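Local atomic coordinates of hypothetical signal peptide protein (Sinorhizobium meliloti, PDB entry 3PJY), a protein that is of unknown function but belongs to the DUF192 family and has been proposed, without direct proof, to act as a transcription regulator. Residues 54-59 against 101-106; 71-76 against 111-116; 60-65 against 91-96. One frame throughout, in Å; residues are numbered along the deposited sequence.

How the interactions relate
The three contacts lie about 15 to 17 Å apart, centre to centre. Interactions 1 and 2 share the central mixed sheet and meet where strand 102-109 pairs with strand 70-75, with Leu106 and Tyr104 on one side of that ladder and Leu73 and Ile75 on the other. Interaction 3 is nested in the loop closed by interaction 1 and packs on the large sheet, Met72 touching Ile96 and Met61 of a small two-stranded sheet and Met63 in the loop beyond. Along the chain the segments run 54-59, 60-65, 71-76, 91-96, 101-106, 111-116, so interaction 2 interlocks with both others. Segments distant in sequence are thereby knitted into one compact domain.

Interaction 1 (54-59 against 101-106); sequences GETRPV and PVAYVL. With SO4 (sulfate ion), chain G.
Arg57 and Val102 pair as an antiparallel hydrogen-bonded bridge. Arg57 N donates to Val102 O over 3.0 Å at 164°, and Val102 N returns a bond of 3.1 Å to Arg57 O at 172°. The Arg57 side chain leaves on the sheet face that also carries Val102. Its CG stands anti to the backbone N (chi1 -176°) and the chain stays extended to NE. CB touches neither the sulfate nor the other segment; CG lies beside sulfate O4 and O1, and CD beside O1. NE donates to sulfate O1 at 3.1 Å and, weakly, to O4. CZ follows next to these same two oxygens, and at the tip NH2 reaches O3 in a weak bond of 3.3 Å. The sulfur lies in the guanidinium plane, at its edge. The ion probably came from the crystallisation liquor, so the site may merely tolerate an anion and need not be a natural ligand site.

Just past the bridge, Ala103 and Tyr104 both face Ile75 of strand 70-75, a beta bulge at which strand 102-109 turns a corner and passes from this short ladder into the large sheet.

Around the bridge the packing is apolar. Thr56 CG2 rests 3.6 Å from Pro101 CB, the two side chains crossing obliquely. Val59 CG2 lies 3.8 Å from Val102 CG2, the side chains at about a right angle, and 3.9 Å from Val105 CG2, where they run antiparallel alongside one another. Phe74 also touches all three valines. At the far end a water donates to Ala103 O at 2.7 Å and accepts a weak bond from Gly54 N.

Interaction 2 (71-76 against 111-116); sequences DMLFIA and GTVKRL
Asp71 presents its carboxylate to the backbone N-H groups at the start of helix 112-116. OD2 accepts from Val113 N at 3.0 Å with an angle of 167° at the hydrogen, the donor lying nearly along the C-O axis. Gly111 N, at the N-cap position, is shared weakly between OD1 at 3.3 Å and OD2 at 3.2 Å. A water adds a further bond, donating to OD2 at 2.7 Å and accepting from Lys114 N at 3.0 Å. OD1 has a second donor in Asn87 N, and the Thr112 hydroxyl turns to Asn109 O instead. The positive end of the helix dipole would be expected to favour the negative charge. An alanine at Asp71 would probably leave the N-H groups of Val113, Gly111 and Asn87 without this acceptor and the water with one partner fewer. Beside the polar group, Leu73 CD1 packs 3.9 Å from Val113 CG2, the two side chains lying alongside each other and pointing opposite ways. The helix crosses strand 71-75 at 76°, axes 9.5 Å apart. It follows strand 102-109, one neighbour of that strand in the sheet, and is joined to the other, strand 81-88, by the Lys114-Glu86 salt bridge.

Interaction 3 (60-65 against 91-96); sequences MMWMKN and HSEAII
Met61 and Ile96 join by backbone bonds as an antiparallel hydrogen-bonded pair. Met61 N donates to Ile96 O at 2.9 Å, and Ile96 N to Met61 O at 2.8 Å with an angle of 176°. This pair belongs to the small sheet of strands 60-61 and 96-97. Further on, Met63 N extends the pairing into loop with a third bond of 2.9 Å to Ser92 O; it is bent to 139° at the hydrogen, although the donor sits almost straight out from the carbonyl. Ser92 OG accepts from Ala94 N at 3.0 Å, an ST turn that shapes the loop between these bonds.

Water bridges carry the pairing past the strands. One water takes the N-H of Asn65 and donates to His91 O. Another meets His91 ND1 in the ring plane and makes a weak bond to Asn65 OD1.

Round the Trp62 ring, Glu93 O of the other segment lies at the edge in plane, 3.5 Å from CE3, while Lys64 CB, from the same segment as Trp62, lies over one face, offset toward the rim. The Glu93 side chain runs alongside both Trp62 and Lys64, but it has two conformers, so its own contacts are less certain.

Apolar packing is provided by Met60, a selenomethionine, whose CB lies 3.8 Å from Ile95 CG2, the side chains crossing each other.

The direct hydrogen bonds between the two segments thus all run backbone to backbone, with two waters bridging beyond them. In the conformer given here, Lys64 NZ and Glu93 OE2 are 5.1 Å apart, so any charge attraction is probably weak.

Interaction 1 (54-59 against 101-106)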
loop_
_atom_site.group_PDB
_atom_site.type_symbol
_atom_site.label_atom_id
_atom_site.label_comp_id
_atom_site.label_asym_id
_atom_site.label_seq_id
_atom_site.Cartn_x
_atom_site.Cartn_y
_atom_site.Cartn_z
ATOM N N GLY B 54 4.201 18.817 -13.585
ATOM C CA GLY B 54 5.600 19.203 -13.782
ATOM C C GLY B 54 5.945 20.628 -13.377
ATOM O O GLY B 54 6.995 21.172 -13.769
ATOM N N GLU B 55 5.091 21.220 -12.545
ATOM C CA GLU B 55 5.271 22.577 -12.069
ATOM C C GLU B 55 4.218 22.803 -10.987
ATOM O O GLU B 55 3.212 22.072 -10.909
ATOM C CB GLU B 55 5.092 23.594 -13.179
ATOM C CG GLU B 55 3.699 23.655 -13.759
ATOM C CD GLU B 55 3.501 24.662 -14.903
ATOM O OE1 GLU B 55 4.437 25.369 -15.236
ATOM O OE2 GLU B 55 2.374 24.737 -15.458
ATOM N N THR B 56 4.437 23.823 -10.159
ATOM C CA THR B 56 3.444 24.292 -9.217
ATOM C C THR B 56 2.753 25.525 -9.772
ATOM O O THR B 56 3.377 26.566 -10.020
ATOM C CB THR B 56 4.113 24.604 -7.881
ATOM O OG1 THR B 56 4.544 23.378 -7.275
ATOM C CG2 THR B 56 3.158 25.365 -6.921
ATOM N N ARG B 57 1.454 25.402 -9.972
ATOM C CA ARG B 57 0.631 26.429 -10.623
ATOM C C ARG B 57 -0.821 26.023 -10.383
ATOM O O ARG B 57 -1.103 24.850 -10.214
ATOM C CB ARG B 57 0.931 26.471 -12.137
ATOM C CG ARG B 57 0.204 27.560 -12.860
ATOM C CD ARG B 57 0.508 27.660 -14.351
ATOM N NE ARG B 57 -0.245 28.815 -14.834
ATOM C CZ ARG B 57 0.006 29.474 -15.957
ATOM N NH1 ARG B 57 1.012 29.100 -16.747
ATOM N NH2 ARG B 57 -0.735 30.540 -16.262
ATOM N N PRO B 58 -1.777 26.982 -10.370
ATOM C CA PRO B 58 -3.159 26.490 -10.275
ATOM C C PRO B 58 -3.541 25.645 -11.467
ATOM O O PRO B 58 -2.982 25.841 -12.578
ATOM C CB PRO B 58 -3.978 27.779 -10.237
ATOM C CG PRO B 58 -3.039 28.771 -9.645
ATOM C CD PRO B 58 -1.699 28.451 -10.287
ATOM N N VAL B 59 -4.443 24.688 -11.252
ATOM C CA VAL B 59 -4.887 23.825 -12.329
ATOM C C VAL B 59 -6.416 23.744 -12.365
ATOM O O VAL B 59 -7.119 24.021 -11.366
ATOM C CB VAL B 59 -4.312 22.404 -12.237
ATOM C CG1 VAL B 59 -2.799 22.446 -12.169
ATOM C CG2 VAL B 59 -4.816 21.698 -11.075
ATOM N N PRO B 101 -2.064 27.335 -6.129
ATOM C CA PRO B 101 -1.071 26.534 -6.873
ATOM C C PRO B 101 -0.902 25.144 -6.298
ATOM O O PRO B 101 -0.813 24.983 -5.075
ATOM C CB PRO B 101 0.208 27.346 -6.692
ATOM C CG PRO B 101 -0.298 28.763 -6.430
ATOM C CD PRO B 101 -1.464 28.553 -5.555
ATOM N N VAL B 102 -0.860 24.127 -7.158
ATOM C CA VAL B 102 -0.584 22.750 -6.770
ATOM C C VAL B 102 0.340 22.114 -7.804
ATOM O O VAL B 102 0.613 22.710 -8.858
ATOM C CB VAL B 102 -1.895 21.902 -6.667
ATOM C CG1 VAL B 102 -2.781 22.450 -5.487
ATOM C CG2 VAL B 102 -2.687 21.849 -7.991
ATOM N N ALA B 103 0.831 20.912 -7.490
ATOM C CA ALA B 103 1.770 20.203 -8.344
ATOM C C ALA B 103 1.197 18.919 -8.945
ATOM O O ALA B 103 1.709 18.408 -9.928
ATOM C CB ALA B 103 3.043 19.860 -7.550
ATOM N N TYR B 104 0.166 18.366 -8.307
ATOM C CA TYR B 104 -0.445 17.093 -8.707
ATOM C C TYR B 104 -1.926 17.127 -8.462
ATOM O O TYR B 104 -2.421 17.872 -7.585
ATOM C CB TYR B 104 0.106 15.912 -7.921
ATOM C CG TYR B 104 1.593 15.743 -7.915
ATOM C CD1 TYR B 104 2.352 16.340 -6.912
ATOM C CD2 TYR B 104 2.231 14.961 -8.859
ATOM C CE1 TYR B 104 3.677 16.193 -6.856
ATOM C CE2 TYR B 104 3.617 14.804 -8.814
ATOM C CZ TYR B 104 4.315 15.462 -7.835
ATOM O OH TYR B 104 5.669 15.299 -7.757
ATOM N N VAL B 105 -2.654 16.294 -9.188
ATOM C CA VAL B 105 -4.029 15.951 -8.853
ATOM C C VAL B 105 -4.109 14.421 -8.853
ATOM O O VAL B 105 -3.593 13.756 -9.759
ATOM C CB VAL B 105 -5.047 16.537 -9.801
ATOM C CG1 VAL B 105 -6.449 15.920 -9.653
ATOM C CG2 VAL B 105 -5.144 18.086 -9.618
ATOM N N LEU B 106 -4.725 13.871 -7.812
ATOM C CA LEU B 106 -5.033 12.421 -7.750
ATOM C C LEU B 106 -6.520 12.242 -7.994
ATOM O O LEU B 106 -7.337 12.812 -7.259
ATOM C CB LEU B 106 -4.607 11.841 -6.389
ATOM C CG LEU B 106 -4.871 10.369 -6.168
ATOM C CD1 LEU B 106 -4.198 9.488 -7.201
ATOM C CD2 LEU B 106 -4.437 10.014 -4.754
HETATM S S SO4 G . -2.926 30.824 -13.389
HETATM O O1 SO4 G . -3.141 29.428 -13.787
HETATM O O2 SO4 G . -3.812 31.186 -12.261
HETATM O O3 SO4 G . -3.215 31.726 -14.507
HETATM O O4 SO4 G . -1.562 31.039 -12.891
HETATM O O HOH W 1 4.385 18.395 -10.496
#

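Interaction 2 (71-76 against 111-116)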
loop_
_atom_site.group_PDB
_atom_site.type_symbol
_atom_site.label_atom_id
_atom_site.label_comp_id
_atom_site.label_asym_id
_atom_site.label_seq_id
_atom_site.Cartn_x
_atom_site.Cartn_y
_atom_site.Cartn_z
ATOM N N ASP B 71 -13.470 11.165 -7.115
ATOM C CA ASP B 71 -12.982 12.114 -6.131
ATOM C C ASP B 71 -11.645 12.691 -6.645
ATOM O O ASP B 71 -10.813 11.962 -7.224
ATOM C CB ASP B 71 -12.691 11.443 -4.778
ATOM C CG ASP B 71 -13.913 11.019 -4.003
ATOM O OD1 ASP B 71 -15.067 11.371 -4.382
ATOM O OD2 ASP B 71 -13.720 10.314 -2.965
HETATM N N MSE B 72 -11.462 13.999 -6.490
HETATM C CA MSE B 72 -10.272 14.721 -6.929
HETATM C C MSE B 72 -9.520 15.279 -5.742
HETATM O O MSE B 72 -10.124 15.970 -4.898
HETATM C CB MSE B 72 -10.626 15.862 -7.910
HETATM C CG MSE B 72 -11.257 15.411 -9.127
HETATM SE SE MSE B 72 -11.618 17.008 -10.161
HETATM C CE MSE B 72 -12.313 16.116 -11.767
ATOM N N LEU B 73 -8.227 14.995 -5.630
ATOM C CA LEU B 73 -7.399 15.513 -4.555
ATOM C C LEU B 73 -6.316 16.404 -5.198
ATOM O O LEU B 73 -5.593 15.947 -6.063
ATOM C CB LEU B 73 -6.743 14.412 -3.732
ATOM C CG LEU B 73 -7.649 13.403 -3.017
ATOM C CD1 LEU B 73 -8.346 12.430 -3.969
ATOM C CD2 LEU B 73 -6.799 12.583 -2.050
ATOM N N PHE B 74 -6.267 17.666 -4.781
ATOM C CA PHE B 74 -5.313 18.676 -5.280
ATOM C C PHE B 74 -4.150 18.733 -4.330
ATOM O O PHE B 74 -4.352 18.983 -3.149
ATOM C CB PHE B 74 -6.049 20.002 -5.353
ATOM C CG PHE B 74 -7.125 20.023 -6.417
ATOM C CD1 PHE B 74 -6.815 20.375 -7.723
ATOM C CD2 PHE B 74 -8.415 19.716 -6.123
ATOM C CE1 PHE B 74 -7.779 20.404 -8.696
ATOM C CE2 PHE B 74 -9.384 19.719 -7.111
ATOM C CZ PHE B 74 -9.048 20.058 -8.409
ATOM N N ILE B 75 -2.949 18.472 -4.816
ATOM C CA ILE B 75 -1.822 18.110 -3.996
ATOM C C ILE B 75 -0.616 18.995 -4.245
ATOM O O ILE B 75 -0.219 19.210 -5.400
ATOM C CB ILE B 75 -1.458 16.605 -4.201
ATOM C CG1 ILE B 75 -2.664 15.710 -3.782
ATOM C CG2 ILE B 75 -0.198 16.209 -3.435
ATOM C CD1 ILE B 75 -2.491 14.241 -4.217
ATOM N N ALA B 76 -0.015 19.465 -3.168
ATOM C CA ALA B 76 1.182 20.321 -3.270
ATOM C C ALA B 76 2.417 19.505 -3.640
ATOM O O ALA B 76 2.417 18.290 -3.554
ATOM C CB ALA B 76 1.385 21.045 -1.938
ATOM N N GLY B 111 -16.104 8.350 -3.609
ATOM C CA GLY B 111 -16.311 7.656 -2.343
ATOM C C GLY B 111 -15.028 7.168 -1.701
ATOM O O GLY B 111 -15.042 6.738 -0.543
ATOM N N THR B 112 -13.921 7.208 -2.455
ATOM C CA THR B 112 -12.635 6.719 -1.920
ATOM C C THR B 112 -12.128 7.548 -0.738
ATOM O O THR B 112 -11.636 6.989 0.245
ATOM C CB THR B 112 -11.565 6.593 -2.987
ATOM O OG1 THR B 112 -12.057 5.756 -4.043
ATOM C CG2 THR B 112 -10.319 5.903 -2.407
ATOM N N VAL B 113 -12.292 8.859 -0.823
ATOM C CA VAL B 113 -11.850 9.753 0.271
ATOM C C VAL B 113 -12.524 9.391 1.553
ATOM O O VAL B 113 -11.871 9.210 2.597
ATOM C CB VAL B 113 -11.998 11.232 -0.108
ATOM C CG1 VAL B 113 -11.853 12.187 1.120
ATOM C CG2 VAL B 113 -10.967 11.568 -1.223
ATOM N N LYS B 114 -13.826 9.196 1.469
ATOM C CA LYS B 114 -14.565 8.724 2.665
ATOM C C LYS B 114 -14.166 7.347 3.145
ATOM O O LYS B 114 -13.982 7.123 4.360
ATOM C CB LYS B 114 -16.047 8.793 2.405
ATOM C CG LYS B 114 -16.557 10.207 2.430
ATOM C CD LYS B 114 -16.577 10.866 3.849
ATOM C CE LYS B 114 -16.662 12.431 3.773
ATOM N NZ LYS B 114 -15.402 13.128 3.233
ATOM N N ARG B 115 -14.059 6.406 2.222
ATOM C CA ARG B 115 -13.682 5.048 2.568
ATOM C C ARG B 115 -12.365 4.999 3.315
ATOM O O ARG B 115 -12.236 4.200 4.268
ATOM C CB ARG B 115 -13.584 4.148 1.328
ATOM C CG ARG B 115 -13.044 2.710 1.605
ATOM C CD ARG B 115 -13.195 1.872 0.322
ATOM N NE ARG B 115 -12.264 2.213 -0.783
ATOM C CZ ARG B 115 -11.033 1.731 -0.914
ATOM N NH1 ARG B 115 -10.483 0.941 0.008
ATOM N NH2 ARG B 115 -10.344 2.012 -2.010
ATOM N N LEU B 116 -11.435 5.889 2.970
ATOM C CA LEU B 116 -10.064 5.866 3.522
ATOM C C LEU B 116 -9.867 6.829 4.699
ATOM O O LEU B 116 -8.791 6.830 5.293
ATOM C CB LEU B 116 -9.054 6.102 2.413
ATOM C CG LEU B 116 -9.035 5.085 1.259
ATOM C CD1 LEU B 116 -7.901 5.487 0.267
ATOM C CD2 LEU B 116 -8.868 3.661 1.788
HETATM O O HOH W 2 -15.348 10.285 -0.819
#

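Interaction 3 (60-65 against 91-96)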
loop_
_atom_site.group_PDB
_atom_site.type_symbol
_atom_site.label_atom_id
_atom_site.label_comp_id
_atom_site.label_asym_id
_atom_site.label_seq_id
_atom_site.Cartn_x
_atom_site.Cartn_y
_atom_site.Cartn_z
HETATM N N MSE B 60 -6.900 23.383 -13.525
HETATM C CA MSE B 60 -8.324 23.243 -13.798
HETATM C C MSE B 60 -8.581 21.818 -14.275
HETATM O O MSE B 60 -7.959 21.327 -15.218
HETATM C CB MSE B 60 -8.721 24.252 -14.876
HETATM C CG MSE B 60 -8.467 25.652 -14.415
HETATM SE SE MSE B 60 -9.296 27.012 -15.525
HETATM C CE MSE B 60 -8.837 26.318 -16.903
HETATM N N MSE B 61 -9.563 21.153 -13.639
HETATM C CA MSE B 61 -9.992 19.820 -14.020
HETATM C C MSE B 61 -11.456 19.838 -14.412
HETATM O O MSE B 61 -12.191 20.729 -14.042
HETATM C CB MSE B 61 -9.829 18.890 -12.828
HETATM C CG MSE B 61 -8.453 18.877 -12.166
HETATM SE SE MSE B 61 -7.053 18.136 -13.279
HETATM C CE MSE B 61 -7.583 16.322 -13.325
ATOM N N TRP B 62 -11.831 18.837 -15.184
ATOM C CA TRP B 62 -13.247 18.609 -15.513
ATOM C C TRP B 62 -13.535 17.147 -15.772
ATOM O O TRP B 62 -12.631 16.290 -15.709
ATOM C CB TRP B 62 -13.696 19.520 -16.672
ATOM C CG TRP B 62 -13.079 19.244 -18.049
ATOM C CD1 TRP B 62 -12.152 18.308 -18.365
ATOM C CD2 TRP B 62 -13.329 19.974 -19.266
ATOM N NE1 TRP B 62 -11.812 18.389 -19.708
ATOM C CE2 TRP B 62 -12.508 19.420 -20.263
ATOM C CE3 TRP B 62 -14.153 21.038 -19.592
ATOM C CZ2 TRP B 62 -12.520 19.883 -21.595
ATOM C CZ3 TRP B 62 -14.155 21.510 -20.918
ATOM C CH2 TRP B 62 -13.341 20.939 -21.887
HETATM N N MSE B 63 -14.798 16.863 -16.091
HETATM C CA MSE B 63 -15.302 15.508 -16.264
HETATM C C MSE B 63 -15.798 15.211 -17.676
HETATM O O MSE B 63 -16.543 14.267 -17.907
HETATM C CB MSE B 63 -16.364 15.190 -15.220
HETATM C CG MSE B 63 -15.851 15.234 -13.787
HETATM SE SE MSE B 63 -14.725 13.753 -13.382
HETATM C CE MSE B 63 -16.129 12.538 -13.205
ATOM N N LYS B 64 -15.344 16.020 -18.615
ATOM C CA LYS B 64 -15.693 15.804 -20.006
ATOM C C LYS B 64 -15.305 14.388 -20.442
ATOM O O LYS B 64 -14.192 13.909 -20.167
ATOM C CB LYS B 64 -14.972 16.798 -20.884
ATOM C CG LYS B 64 -15.453 16.712 -22.330
ATOM C CD LYS B 64 -14.721 17.652 -23.211
ATOM C CE LYS B 64 -15.357 17.650 -24.598
ATOM N NZ LYS B 64 -14.415 18.240 -25.526
ATOM N N ASN B 65 -16.296 13.726 -21.027
ATOM C CA ASN B 65 -16.166 12.342 -21.518
ATOM C C ASN B 65 -15.812 11.311 -20.458
ATOM O O ASN B 65 -15.382 10.182 -20.784
ATOM C CB ASN B 65 -15.147 12.248 -22.668
ATOM C CG ASN B 65 -15.526 13.084 -23.870
ATOM O OD1 ASN B 65 -16.715 13.242 -24.170
ATOM N ND2 ASN B 65 -14.534 13.633 -24.549
ATOM N N HIS B 91 -19.412 13.223 -17.040
ATOM C CA HIS B 91 -19.734 13.994 -18.254
ATOM C C HIS B 91 -19.777 15.516 -18.118
ATOM O O HIS B 91 -19.902 16.217 -19.134
ATOM C CB HIS B 91 -21.027 13.494 -18.926
ATOM C CG HIS B 91 -21.075 12.009 -19.066
ATOM N ND1 HIS B 91 -20.374 11.345 -20.049
ATOM C CD2 HIS B 91 -21.694 11.058 -18.330
ATOM C CE1 HIS B 91 -20.584 10.045 -19.923
ATOM N NE2 HIS B 91 -21.379 9.842 -18.890
ATOM N N SER B 92 -19.618 16.036 -16.908
ATOM C CA SER B 92 -19.770 17.492 -16.701
ATOM C C SER B 92 -18.564 18.279 -17.180
ATOM O O SER B 92 -17.421 17.945 -16.842
ATOM C CB SER B 92 -19.972 17.804 -15.228
ATOM O OG SER B 92 -19.963 19.201 -15.023
ATOM N N GLU B 93 -18.814 19.304 -17.986
ATOM C CA GLU B 93 -17.767 20.226 -18.391
ATOM C C GLU B 93 -17.549 21.402 -17.396
ATOM O O GLU B 93 -16.764 22.306 -17.674
ATOM C CB GLU B 93 -18.006 20.755 -19.815
ATOM C CG GLU B 93 -17.470 19.826 -20.856
ATOM C CD GLU B 93 -17.956 20.216 -22.221
ATOM O OE1 GLU B 93 -17.723 21.398 -22.597
ATOM O OE2 GLU B 93 -18.585 19.349 -22.876
ATOM N N ALA B 94 -18.190 21.373 -16.220
ATOM C CA ALA B 94 -17.934 22.373 -15.183
ATOM C C ALA B 94 -16.495 22.278 -14.723
ATOM O O ALA B 94 -16.026 21.200 -14.342
ATOM C CB ALA B 94 -18.873 22.125 -13.984
ATOM N N ILE B 95 -15.794 23.400 -14.713
ATOM C CA ILE B 95 -14.406 23.444 -14.264
ATOM C C ILE B 95 -14.345 23.349 -12.776
ATOM O O ILE B 95 -15.067 24.074 -12.059
ATOM C CB ILE B 95 -13.704 24.761 -14.730
ATOM C CG1 ILE B 95 -13.606 24.768 -16.266
ATOM C CG2 ILE B 95 -12.320 24.943 -13.991
ATOM C CD1 ILE B 95 -13.149 26.128 -16.915
ATOM N N ILE B 96 -13.462 22.472 -12.303
ATOM C CA ILE B 96 -13.135 22.322 -10.910
ATOM C C ILE B 96 -11.729 22.882 -10.752
ATOM O O ILE B 96 -10.767 22.304 -11.255
ATOM C CB ILE B 96 -13.204 20.842 -10.468
ATOM C CG1 ILE B 96 -14.599 20.275 -10.752
ATOM C CG2 ILE B 96 -12.824 20.719 -8.959
ATOM C CD1 ILE B 96 -14.727 18.760 -10.609
HETATM O O HOH W 3 -18.815 15.070 -21.553
HETATM O O HOH W 4 -19.502 12.433 -22.231
#